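Local coordinates for protein endolysin (Clostridium phage phiCD27, PDB 3QAY) that probably hydrolyses the amide bond between N-acetylmuramic acid and L-alanine in clostridial peptidoglycan, as a zinc-dependent phage amidase, at residues D79-H85 against P139-I144; G95-Y101 against R123-K129; M2-V8 against H47-I53. All blocks are in the same frame, centred on the assembly; numbering follows the deposited sequence.

How the contacts relate
All three contacts belong to one six-stranded mixed sheet. Contact 1 is the central parallel pair; contact 3 flanks it on one side and contact 2 on the other. The centre of contact 1 lies about 9 Å from that of contact 3 and about 11 Å from that of contact 2, whereas contacts 2 and 3 are about 20 Å apart between centres and do not touch. Backbone bonds probably join the neighbours: C5 N to L80 O (2.8 Å), and L99 N to L143 O (2.8 Å) where the sheet turns antiparallel. Contact 1 supplies the zinc ligand H85; the nearest side-chain atoms of V8 and L99 are each about 9 Å from the zinc ion.

Contact 1: residues D79-H85 against P139-I144; sequences DLLIELH and PTAVLI. With ZN (zinc ion), chain E.
L81 and E83 pair with A141 and L143 in a parallel ladder at the heart of the sheet, between strands 80-87 and 140-148, and the ladder runs directly into the zinc site. Five backbone bonds zip it together, from L81 N to T140 O at the start (2.9 Å) to H85 N on I144 O (2.7 Å) at the metal end. Where the ladder opens, a water takes T140 N and donates to D79 O.

The I82, V142 and I144 side chains form an aliphatic patch on one face. I82 and V142 lie side by side, CG1 against CG2, while the CD1 end of I144 presses across onto CG2 of I82 at 3.4 Å, closer than ordinary van der Waals contact. Helices 27-44 and 103-116 pack on this face.

Beside the face of L81, E83 and L143, at the metal end, H85, with CG anti to its carbonyl carbon (chi1 -73°), sends ND1 to the zinc ion at 2.0 Å. Its NE2 donates to E83 OE1 (2.7 Å, 167° at the hydrogen); OE1 lies near the ring plane and is met on its anti side, tilted 26° from the carboxylate plane. L143 crosses the imidazole obliquely, CD2 to CD2 at 3.4 Å. The other carboxylate oxygen, E83 OE2, is held by K69, and H10 and E27 join H85 as zinc ligands.

Metal on one ring nitrogen and carboxylate on the other fix the rotation of the imidazole. E83, two residues before H85 on the same strand, is thus a second-shell residue that helps to position a first-shell ligand, while strand 140-144 adds the I144 bond and the L143 packing.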
loop_
_atom_site.group_PDB
_atom_site.type_symbol
_atom_site.label_atom_id
_atom_site.label_comp_id
_atom_site.label_asym_id
_atom_site.label_seq_id
_atom_site.Cartn_x
_atom_site.Cartn_y
_atom_site.Cartn_z
ATOM N N ASP A 79 8.150 -11.873 6.257
ATOM C CA ASP A 79 7.263 -11.939 7.411
ATOM C C ASP A 79 5.974 -11.175 7.139
ATOM O O ASP A 79 4.948 -11.461 7.753
ATOM C CB ASP A 79 7.958 -11.375 8.650
ATOM C CG ASP A 79 9.268 -12.073 8.940
ATOM O OD1 ASP A 79 9.286 -13.317 8.976
ATOM O OD2 ASP A 79 10.282 -11.377 9.117
ATOM N N LEU A 80 6.021 -10.226 6.202
ATOM C CA LEU A 80 4.889 -9.342 5.933
ATOM C C LEU A 80 4.924 -8.743 4.518
ATOM O O LEU A 80 5.965 -8.280 4.049
ATOM C CB LEU A 80 4.854 -8.214 6.976
ATOM C CG LEU A 80 3.686 -7.223 6.907
ATOM C CD1 LEU A 80 2.352 -7.924 7.088
ATOM C CD2 LEU A 80 3.849 -6.117 7.956
ATOM N N LEU A 81 3.770 -8.748 3.857
ATOM C CA LEU A 81 3.579 -8.064 2.580
ATOM C C LEU A 81 2.631 -6.881 2.754
ATOM O O LEU A 81 1.587 -7.007 3.392
ATOM C CB LEU A 81 3.004 -9.029 1.540
ATOM C CG LEU A 81 2.475 -8.438 0.225
ATOM C CD1 LEU A 81 3.575 -7.699 -0.533
ATOM C CD2 LEU A 81 1.859 -9.539 -0.634
ATOM N N ILE A 82 3.014 -5.738 2.191
ATOM C CA ILE A 82 2.163 -4.558 2.137
ATOM C C ILE A 82 2.040 -4.165 0.674
ATOM O O ILE A 82 3.059 -4.011 -0.004
ATOM C CB ILE A 82 2.782 -3.363 2.904
ATOM C CG1 ILE A 82 2.902 -3.669 4.397
ATOM C CG2 ILE A 82 1.952 -2.095 2.692
ATOM C CD1 ILE A 82 3.886 -2.769 5.114
ATOM N N GLU A 83 0.814 -4.030 0.174
ATOM C CA GLU A 83 0.614 -3.451 -1.157
ATOM C C GLU A 83 -0.038 -2.084 -1.034
ATOM O O GLU A 83 -1.050 -1.926 -0.360
ATOM C CB GLU A 83 -0.214 -4.341 -2.079
ATOM C CG GLU A 83 -0.275 -3.791 -3.514
ATOM C CD GLU A 83 -0.699 -4.827 -4.527
ATOM O OE1 GLU A 83 -1.906 -4.872 -4.840
ATOM O OE2 GLU A 83 0.166 -5.606 -4.998
ATOM N N LEU A 84 0.558 -1.112 -1.716
ATOM C CA LEU A 84 0.160 0.275 -1.623
ATOM C C LEU A 84 -0.814 0.614 -2.731
ATOM O O LEU A 84 -0.524 0.409 -3.926
ATOM C CB LEU A 84 1.392 1.184 -1.722
ATOM C CG LEU A 84 2.427 1.029 -0.605
ATOM C CD1 LEU A 84 3.604 1.968 -0.833
ATOM C CD2 LEU A 84 1.780 1.289 0.743
ATOM N N HIS A 85 -1.969 1.128 -2.315
ATOM C CA HIS A 85 -2.988 1.652 -3.206
ATOM C C HIS A 85 -3.465 3.021 -2.733
ATOM O O HIS A 85 -3.163 3.463 -1.621
ATOM C CB HIS A 85 -4.192 0.705 -3.256
ATOM C CG HIS A 85 -3.934 -0.555 -4.021
ATOM N ND1 HIS A 85 -4.349 -0.733 -5.322
ATOM C CD2 HIS A 85 -3.295 -1.696 -3.671
ATOM C CE1 HIS A 85 -3.983 -1.933 -5.739
ATOM N NE2 HIS A 85 -3.336 -2.536 -4.758
ATOM N N PRO A 139 3.140 -15.020 2.958
ATOM C CA PRO A 139 3.167 -14.244 4.201
ATOM C C PRO A 139 1.842 -13.556 4.507
ATOM O O PRO A 139 1.014 -13.359 3.609
ATOM C CB PRO A 139 4.249 -13.196 3.938
ATOM C CG PRO A 139 4.325 -13.079 2.463
ATOM C CD PRO A 139 4.010 -14.433 1.921
ATOM N N THR A 140 1.641 -13.217 5.776
ATOM C CA THR A 140 0.583 -12.288 6.158
ATOM C C THR A 140 0.666 -11.065 5.256
ATOM O O THR A 140 1.762 -10.547 5.005
ATOM C CB THR A 140 0.729 -11.852 7.621
ATOM O OG1 THR A 140 0.730 -13.014 8.455
ATOM C CG2 THR A 140 -0.415 -10.933 8.032
ATOM N N ALA A 141 -0.480 -10.623 4.741
ATOM C CA ALA A 141 -0.514 -9.491 3.822
ATOM C C ALA A 141 -1.596 -8.488 4.192
ATOM O O ALA A 141 -2.637 -8.860 4.741
ATOM C CB ALA A 141 -0.719 -9.970 2.403
ATOM N N VAL A 142 -1.325 -7.216 3.899
ATOM C CA VAL A 142 -2.336 -6.172 3.971
ATOM C C VAL A 142 -2.263 -5.289 2.731
ATOM O O VAL A 142 -1.196 -5.080 2.160
ATOM C CB VAL A 142 -2.220 -5.315 5.256
ATOM C CG1 VAL A 142 -2.484 -6.173 6.471
ATOM C CG2 VAL A 142 -0.865 -4.645 5.356
ATOM N N LEU A 143 -3.419 -4.807 2.301
ATOM C CA LEU A 143 -3.493 -3.891 1.187
ATOM C C LEU A 143 -3.904 -2.555 1.762
ATOM O O LEU A 143 -4.990 -2.427 2.328
ATOM C CB LEU A 143 -4.501 -4.397 0.164
ATOM C CG LEU A 143 -4.623 -3.642 -1.158
ATOM C CD1 LEU A 143 -5.395 -4.477 -2.162
ATOM C CD2 LEU A 143 -5.290 -2.282 -0.977
ATOM N N ILE A 144 -3.029 -1.563 1.639
ATOM C CA ILE A 144 -3.299 -0.245 2.203
ATOM C C ILE A 144 -3.847 0.699 1.137
ATOM O O ILE A 144 -3.213 0.927 0.092
ATOM C CB ILE A 144 -2.047 0.380 2.858
ATOM C CG1 ILE A 144 -1.425 -0.591 3.865
ATOM C CG2 ILE A 144 -2.416 1.690 3.556
ATOM C CD1 ILE A 144 -0.123 -0.089 4.484
HETATM ZN ZN ZN E . -5.459 0.430 -6.503
HETATM O O HOH W 1 3.927 -14.000 7.577
HETATM O O HOH W 2 -6.820 -1.509 -7.031
#

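Contact 2: residues G95-Y101 against R123-K129; sequences GSEVLYY and RGAKLDK
E97 meets R123 and K126 through a single oxygen: OE2 accepts K126 NZ at 2.7 Å and R123 NE at 2.9 Å, and the two cations come from opposite faces of the carboxylate plane. R123 presents its NE edge to this oxygen, with its guanidinium turned 44° from the carboxylate, and K126 reaches it on a fully extended chain. A water donates to E97 OE1 and accepts from R123 NH2, closing the network, while R123 NH1 is tied to K94 O.

Farther along, Y100 folds back beneath the neighbouring strand. With CG between its backbone N and carbonyl carbon (chi1 68°), the ring slides under L127, whose CA sits 3.8 Å above the ring plane near its rim, and CE1 touches L127 CD1 at 3.6 Å. A125 C lies at the ring edge, near its plane, and a water links Y100 OH to A125 O. Beyond it, Y101 CE1 rests on K129 CB at 3.5 Å, the two side chains crossing at about a right angle.

Behind these groups stands the parallel backbone, where K126 is bonded through both its N and its O to strand 96-100, bracketing L99: its N donates to V98 O (2.9 Å) and its O accepts Y100 N (3.0 Å). V98 turns to helix 103-116, and L99 packs on L143 of the antiparallel neighbour. The arrangement is a beta-alpha-beta crossover, strand 96-100, helix 103-116, strand 122-127, which forms one border of the amidase's alpha/beta sheet.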
loop_
_atom_site.group_PDB
_atom_site.type_symbol
_atom_site.label_atom_id
_atom_site.label_comp_id
_atom_site.label_asym_id
_atom_site.label_seq_id
_atom_site.Cartn_x
_atom_site.Cartn_y
_atom_site.Cartn_z
ATOM N N GLY A 95 -10.752 9.222 3.021
ATOM C CA GLY A 95 -10.217 8.529 4.183
ATOM C C GLY A 95 -9.356 7.325 3.868
ATOM O O GLY A 95 -9.100 7.004 2.700
ATOM N N SER A 96 -8.929 6.656 4.938
ATOM C CA SER A 96 -8.004 5.544 4.862
ATOM C C SER A 96 -8.716 4.245 5.191
ATOM O O SER A 96 -9.692 4.229 5.937
ATOM C CB SER A 96 -6.855 5.751 5.843
ATOM O OG SER A 96 -6.235 6.993 5.619
ATOM N N GLU A 97 -8.174 3.160 4.661
ATOM C CA GLU A 97 -8.799 1.860 4.710
ATOM C C GLU A 97 -7.712 0.813 4.461
ATOM O O GLU A 97 -6.843 1.026 3.622
ATOM C CB GLU A 97 -9.843 1.866 3.610
ATOM C CG GLU A 97 -10.532 0.610 3.291
ATOM C CD GLU A 97 -11.642 0.879 2.306
ATOM O OE1 GLU A 97 -11.532 0.458 1.136
ATOM O OE2 GLU A 97 -12.601 1.566 2.701
ATOM N N VAL A 98 -7.735 -0.293 5.204
ATOM C CA VAL A 98 -6.747 -1.357 5.015
ATOM C C VAL A 98 -7.449 -2.713 4.856
ATOM O O VAL A 98 -8.248 -3.111 5.711
ATOM C CB VAL A 98 -5.726 -1.406 6.184
ATOM C CG1 VAL A 98 -4.760 -2.577 6.018
ATOM C CG2 VAL A 98 -4.963 -0.080 6.298
ATOM N N LEU A 99 -7.149 -3.409 3.759
ATOM C CA LEU A 99 -7.758 -4.710 3.477
ATOM C C LEU A 99 -6.842 -5.829 3.954
ATOM O O LEU A 99 -5.618 -5.745 3.808
ATOM C CB LEU A 99 -8.066 -4.853 1.983
ATOM C CG LEU A 99 -8.790 -3.657 1.352
ATOM C CD1 LEU A 99 -9.175 -3.940 -0.105
ATOM C CD2 LEU A 99 -10.022 -3.281 2.163
ATOM N N TYR A 100 -7.433 -6.861 4.549
ATOM C CA TYR A 100 -6.668 -7.954 5.139
ATOM C C TYR A 100 -7.350 -9.298 4.874
ATOM O O TYR A 100 -8.503 -9.349 4.416
ATOM C CB TYR A 100 -6.485 -7.730 6.642
ATOM C CG TYR A 100 -7.774 -7.851 7.416
ATOM C CD1 TYR A 100 -8.189 -9.075 7.922
ATOM C CD2 TYR A 100 -8.589 -6.742 7.627
ATOM C CE1 TYR A 100 -9.379 -9.196 8.623
ATOM C CE2 TYR A 100 -9.780 -6.852 8.336
ATOM C CZ TYR A 100 -10.164 -8.086 8.833
ATOM O OH TYR A 100 -11.345 -8.209 9.522
ATOM N N TYR A 101 -6.622 -10.372 5.177
ATOM C CA TYR A 101 -7.047 -11.742 4.854
ATOM C C TYR A 101 -7.241 -12.631 6.074
ATOM O O TYR A 101 -8.050 -13.545 6.037
ATOM C CB TYR A 101 -6.019 -12.396 3.925
ATOM C CG TYR A 101 -6.454 -13.735 3.363
ATOM C CD1 TYR A 101 -7.365 -13.804 2.331
ATOM C CD2 TYR A 101 -5.957 -14.925 3.879
ATOM C CE1 TYR A 101 -7.781 -15.015 1.809
ATOM C CE2 TYR A 101 -6.363 -16.152 3.370
ATOM C CZ TYR A 101 -7.281 -16.185 2.328
ATOM O OH TYR A 101 -7.693 -17.379 1.795
ATOM N N ARG A 123 -11.749 4.781 7.882
ATOM C CA ARG A 123 -12.821 3.970 7.292
ATOM C C ARG A 123 -12.866 2.555 7.871
ATOM O O ARG A 123 -13.853 1.849 7.690
ATOM C CB ARG A 123 -12.682 3.901 5.763
ATOM C CG ARG A 123 -12.752 5.264 5.074
ATOM C CD ARG A 123 -12.277 5.202 3.622
ATOM N NE ARG A 123 -13.153 4.393 2.772
ATOM C CZ ARG A 123 -14.306 4.801 2.244
ATOM N NH1 ARG A 123 -14.767 6.031 2.462
ATOM N NH2 ARG A 123 -15.013 3.962 1.491
ATOM N N GLY A 124 -11.791 2.144 8.541
ATOM C CA GLY A 124 -11.722 0.845 9.220
ATOM C C GLY A 124 -11.019 -0.245 8.418
ATOM O O GLY A 124 -10.922 -0.167 7.195
ATOM N N ALA A 125 -10.515 -1.255 9.127
ATOM C CA ALA A 125 -9.929 -2.442 8.506
ATOM C C ALA A 125 -11.045 -3.315 7.946
ATOM O O ALA A 125 -12.085 -3.473 8.580
ATOM C CB ALA A 125 -9.121 -3.227 9.525
ATOM N N LYS A 126 -10.832 -3.883 6.764
ATOM C CA LYS A 126 -11.882 -4.644 6.084
ATOM C C LYS A 126 -11.345 -5.962 5.553
ATOM O O LYS A 126 -10.301 -5.997 4.907
ATOM C CB LYS A 126 -12.474 -3.823 4.934
ATOM C CG LYS A 126 -13.040 -2.485 5.376
ATOM C CD LYS A 126 -13.586 -1.688 4.210
ATOM C CE LYS A 126 -14.095 -0.329 4.675
ATOM N NZ LYS A 126 -14.855 0.355 3.594
ATOM N N LEU A 127 -12.061 -7.043 5.844
ATOM C CA LEU A 127 -11.709 -8.369 5.357
ATOM C C LEU A 127 -12.102 -8.483 3.888
ATOM O O LEU A 127 -13.233 -8.152 3.524
ATOM C CB LEU A 127 -12.434 -9.439 6.175
ATOM C CG LEU A 127 -12.218 -10.906 5.782
ATOM C CD1 LEU A 127 -10.786 -11.336 6.039
ATOM C CD2 LEU A 127 -13.200 -11.802 6.525
ATOM N N ASP A 128 -11.160 -8.920 3.050
ATOM C CA ASP A 128 -11.452 -9.247 1.657
ATOM C C ASP A 128 -10.598 -10.429 1.214
ATOM O O ASP A 128 -9.401 -10.288 0.986
ATOM C CB ASP A 128 -11.222 -8.041 0.737
ATOM C CG ASP A 128 -11.773 -8.263 -0.673
ATOM O OD1 ASP A 128 -12.210 -9.393 -0.977
ATOM O OD2 ASP A 128 -11.763 -7.308 -1.485
ATOM N N LYS A 129 -11.226 -11.593 1.086
ATOM C CA LYS A 129 -10.518 -12.808 0.707
ATOM C C LYS A 129 -10.503 -13.041 -0.800
ATOM O O LYS A 129 -9.956 -14.041 -1.263
ATOM C CB LYS A 129 -11.128 -14.020 1.414
ATOM C CG LYS A 129 -10.975 -14.007 2.924
ATOM C CD LYS A 129 -11.426 -15.329 3.510
ATOM C CE LYS A 129 -11.029 -15.477 4.960
ATOM N NZ LYS A 129 -11.466 -16.794 5.515
HETATM O O HOH W 3 -13.604 1.544 -0.158
HETATM O O HOH W 4 -12.809 -6.154 10.094
#

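Contact 3: residues M2-V8 against H47-I53. With PO4 (phosphate ion), chain G.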
loop_
_atom_site.group_PDB
_atom_site.type_symbol
_atom_site.label_atom_id
_atom_site.label_comp_id
_atom_site.label_asym_id
_atom_site.label_seq_id
_atom_site.Cartn_x
_atom_site.Cartn_y
_atom_site.Cartn_z
ATOM N N MET A 2 12.060 -7.862 11.215
ATOM C CA MET A 2 11.177 -8.425 10.184
ATOM C C MET A 2 11.760 -8.220 8.787
ATOM O O MET A 2 12.471 -7.243 8.541
ATOM C CB MET A 2 9.789 -7.770 10.226
ATOM C CG MET A 2 8.798 -8.405 11.184
ATOM S SD MET A 2 7.097 -7.902 10.813
ATOM C CE MET A 2 7.142 -6.213 11.409
ATOM N N LYS A 3 11.443 -9.144 7.879
ATOM C CA LYS A 3 11.677 -8.946 6.447
ATOM C C LYS A 3 10.341 -8.608 5.777
ATOM O O LYS A 3 9.399 -9.408 5.812
ATOM C CB LYS A 3 12.295 -10.188 5.802
ATOM C CG LYS A 3 12.837 -9.922 4.391
ATOM C CD LYS A 3 13.415 -11.166 3.735
ATOM C CE LYS A 3 13.951 -10.828 2.354
ATOM N NZ LYS A 3 14.541 -12.006 1.655
ATOM N N ILE A 4 10.266 -7.427 5.171
ATOM C CA ILE A 4 9.004 -6.883 4.696
ATOM C C ILE A 4 9.041 -6.689 3.189
ATOM O O ILE A 4 10.044 -6.243 2.630
ATOM C CB ILE A 4 8.679 -5.525 5.375
ATOM C CG1 ILE A 4 8.689 -5.659 6.895
ATOM C CG2 ILE A 4 7.319 -5.007 4.930
ATOM C CD1 ILE A 4 8.399 -4.354 7.632
ATOM N N CYS A 5 7.944 -7.038 2.530
ATOM C CA CYS A 5 7.818 -6.818 1.095
ATOM C C CYS A 5 6.802 -5.721 0.879
ATOM O O CYS A 5 5.716 -5.775 1.450
ATOM C CB CYS A 5 7.348 -8.082 0.389
ATOM S SG CYS A 5 7.198 -7.911 -1.418
ATOM N N ILE A 6 7.166 -4.721 0.076
ATOM C CA ILE A 6 6.232 -3.676 -0.324
ATOM C C ILE A 6 6.020 -3.791 -1.826
ATOM O O ILE A 6 6.967 -3.639 -2.601
ATOM C CB ILE A 6 6.755 -2.254 -0.011
ATOM C CG1 ILE A 6 7.007 -2.076 1.482
ATOM C CG2 ILE A 6 5.749 -1.194 -0.475
ATOM C CD1 ILE A 6 7.715 -0.764 1.820
ATOM N N THR A 7 4.791 -4.097 -2.233
ATOM C CA THR A 7 4.435 -4.048 -3.639
ATOM C C THR A 7 3.699 -2.746 -3.930
ATOM O O THR A 7 2.945 -2.256 -3.094
ATOM C CB THR A 7 3.561 -5.234 -4.064
ATOM O OG1 THR A 7 2.362 -5.260 -3.292
ATOM C CG2 THR A 7 4.305 -6.545 -3.881
ATOM N N VAL A 8 3.953 -2.176 -5.106
ATOM C CA VAL A 8 3.181 -1.046 -5.597
ATOM C C VAL A 8 2.069 -1.592 -6.481
ATOM O O VAL A 8 2.326 -2.343 -7.425
ATOM C CB VAL A 8 4.059 -0.061 -6.389
ATOM C CG1 VAL A 8 3.207 0.948 -7.148
ATOM C CG2 VAL A 8 5.043 0.641 -5.442
ATOM N N HIS A 47 14.490 -3.083 10.212
ATOM C CA HIS A 47 13.862 -4.136 9.409
ATOM C C HIS A 47 14.436 -4.148 7.995
ATOM O O HIS A 47 14.999 -3.155 7.527
ATOM C CB HIS A 47 12.340 -3.954 9.392
ATOM C CG HIS A 47 11.752 -3.819 10.760
ATOM N ND1 HIS A 47 11.435 -4.905 11.544
ATOM C CD2 HIS A 47 11.470 -2.724 11.504
ATOM C CE1 HIS A 47 10.964 -4.489 12.706
ATOM N NE2 HIS A 47 10.979 -3.168 12.708
ATOM N N LYS A 48 14.324 -5.292 7.331
ATOM C CA LYS A 48 14.774 -5.412 5.958
ATOM C C LYS A 48 13.557 -5.336 5.046
ATOM O O LYS A 48 12.513 -5.926 5.340
ATOM C CB LYS A 48 15.540 -6.713 5.733
ATOM C CG LYS A 48 17.008 -6.637 6.145
ATOM C CD LYS A 48 17.740 -7.950 5.849
ATOM C CE LYS A 48 17.975 -8.190 4.350
ATOM N NZ LYS A 48 18.907 -7.203 3.733
ATOM N N VAL A 49 13.705 -4.598 3.948
ATOM C CA VAL A 49 12.604 -4.333 3.035
ATOM C C VAL A 49 13.024 -4.501 1.581
ATOM O O VAL A 49 14.106 -4.057 1.180
ATOM C CB VAL A 49 12.060 -2.898 3.206
ATOM C CG1 VAL A 49 10.823 -2.689 2.327
ATOM C CG2 VAL A 49 11.733 -2.616 4.651
ATOM N N ASP A 50 12.158 -5.163 0.815
ATOM C CA ASP A 50 12.247 -5.219 -0.637
ATOM C C ASP A 50 11.024 -4.540 -1.213
ATOM O O ASP A 50 9.898 -4.824 -0.801
ATOM C CB ASP A 50 12.258 -6.667 -1.138
ATOM C CG ASP A 50 13.520 -7.403 -0.779
ATOM O OD1 ASP A 50 14.572 -6.749 -0.606
ATOM O OD2 ASP A 50 13.457 -8.646 -0.676
ATOM N N VAL A 51 11.248 -3.648 -2.169
ATOM C CA VAL A 51 10.166 -2.973 -2.859
ATOM C C VAL A 51 9.987 -3.634 -4.216
ATOM O O VAL A 51 10.956 -3.773 -4.970
ATOM C CB VAL A 51 10.467 -1.472 -3.051
ATOM C CG1 VAL A 51 9.394 -0.825 -3.918
ATOM C CG2 VAL A 51 10.569 -0.774 -1.698
ATOM N N ILE A 52 8.756 -4.042 -4.521
ATOM C CA ILE A 52 8.434 -4.678 -5.799
ATOM C C ILE A 52 7.508 -3.780 -6.594
ATOM O O ILE A 52 6.378 -3.535 -6.188
ATOM C CB ILE A 52 7.724 -6.048 -5.611
ATOM C CG1 ILE A 52 8.565 -6.997 -4.752
ATOM C CG2 ILE A 52 7.423 -6.685 -6.967
ATOM C CD1 ILE A 52 9.920 -7.290 -5.311
ATOM N N ILE A 53 7.992 -3.285 -7.726
ATOM C CA ILE A 53 7.192 -2.464 -8.622
ATOM C C ILE A 53 7.227 -3.122 -9.991
ATOM O O ILE A 53 8.289 -3.555 -10.453
ATOM C CB ILE A 53 7.738 -1.024 -8.715
ATOM C CG1 ILE A 53 7.976 -0.455 -7.312
ATOM C CG2 ILE A 53 6.767 -0.138 -9.491
ATOM C CD1 ILE A 53 8.410 1.010 -7.274
HETATM P P PO4 G . 14.615 -2.072 -2.743
HETATM O O1 PO4 G . 14.668 -1.588 -4.169
HETATM O O2 PO4 G . 13.849 -1.058 -1.928
HETATM O O3 PO4 G . 13.963 -3.430 -2.685
HETATM O O4 PO4 G . 16.013 -2.213 -2.189
HETATM O O HOH W 5 15.253 -10.616 -0.409
#
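M2 and H47 open this pairing with a bond from main chain to side chain: M2 N donates to H47 ND1 (3.0 Å, 160° at the hydrogen), lying almost in the plane of the imidazole. ND1 is thus the acceptor here. From that point strands 3-8 and 48-52 run as a parallel ladder, the two strands of a beta-alpha-beta unit whose connection includes helix 27-44. Six backbone bonds follow one another along it; among the shortest, I4 N meets K48 O and I52 N meets I6 O, each at 2.7 Å.

Strand 48-52 is outermost in the sheet, and on its far edge V51 N donates to a phosphate oxygen, O3, at 2.8 Å. The ion, probably from the crystallisation liquor, also accepts a bond from R43.

K3 and D50 are near without forming a salt bridge. The extended K3 chain crosses the carboxylate, and a water accepts from NZ (2.6 Å) and donates to OD2 (2.7 Å). Each group has a further partner, K3 NZ on G76 O and D50 OD2 on Y78 OH, which probably steadies both charges.

Packing fills the rest. On the face toward helix 27-44, I6 lays CD1 against V49 CG1 at 3.7 Å. On the other, near helix 64-75, T7 touches I52 with CG2, since its OG1 is turned between its own N and carbonyl carbon (chi1 59°) and bonds E83 OE2, while C5 SG meets I52 CG1 at 3.7 Å. At the C-terminal end V8 CG2 lies against I53 CG1, 3.6 Å away.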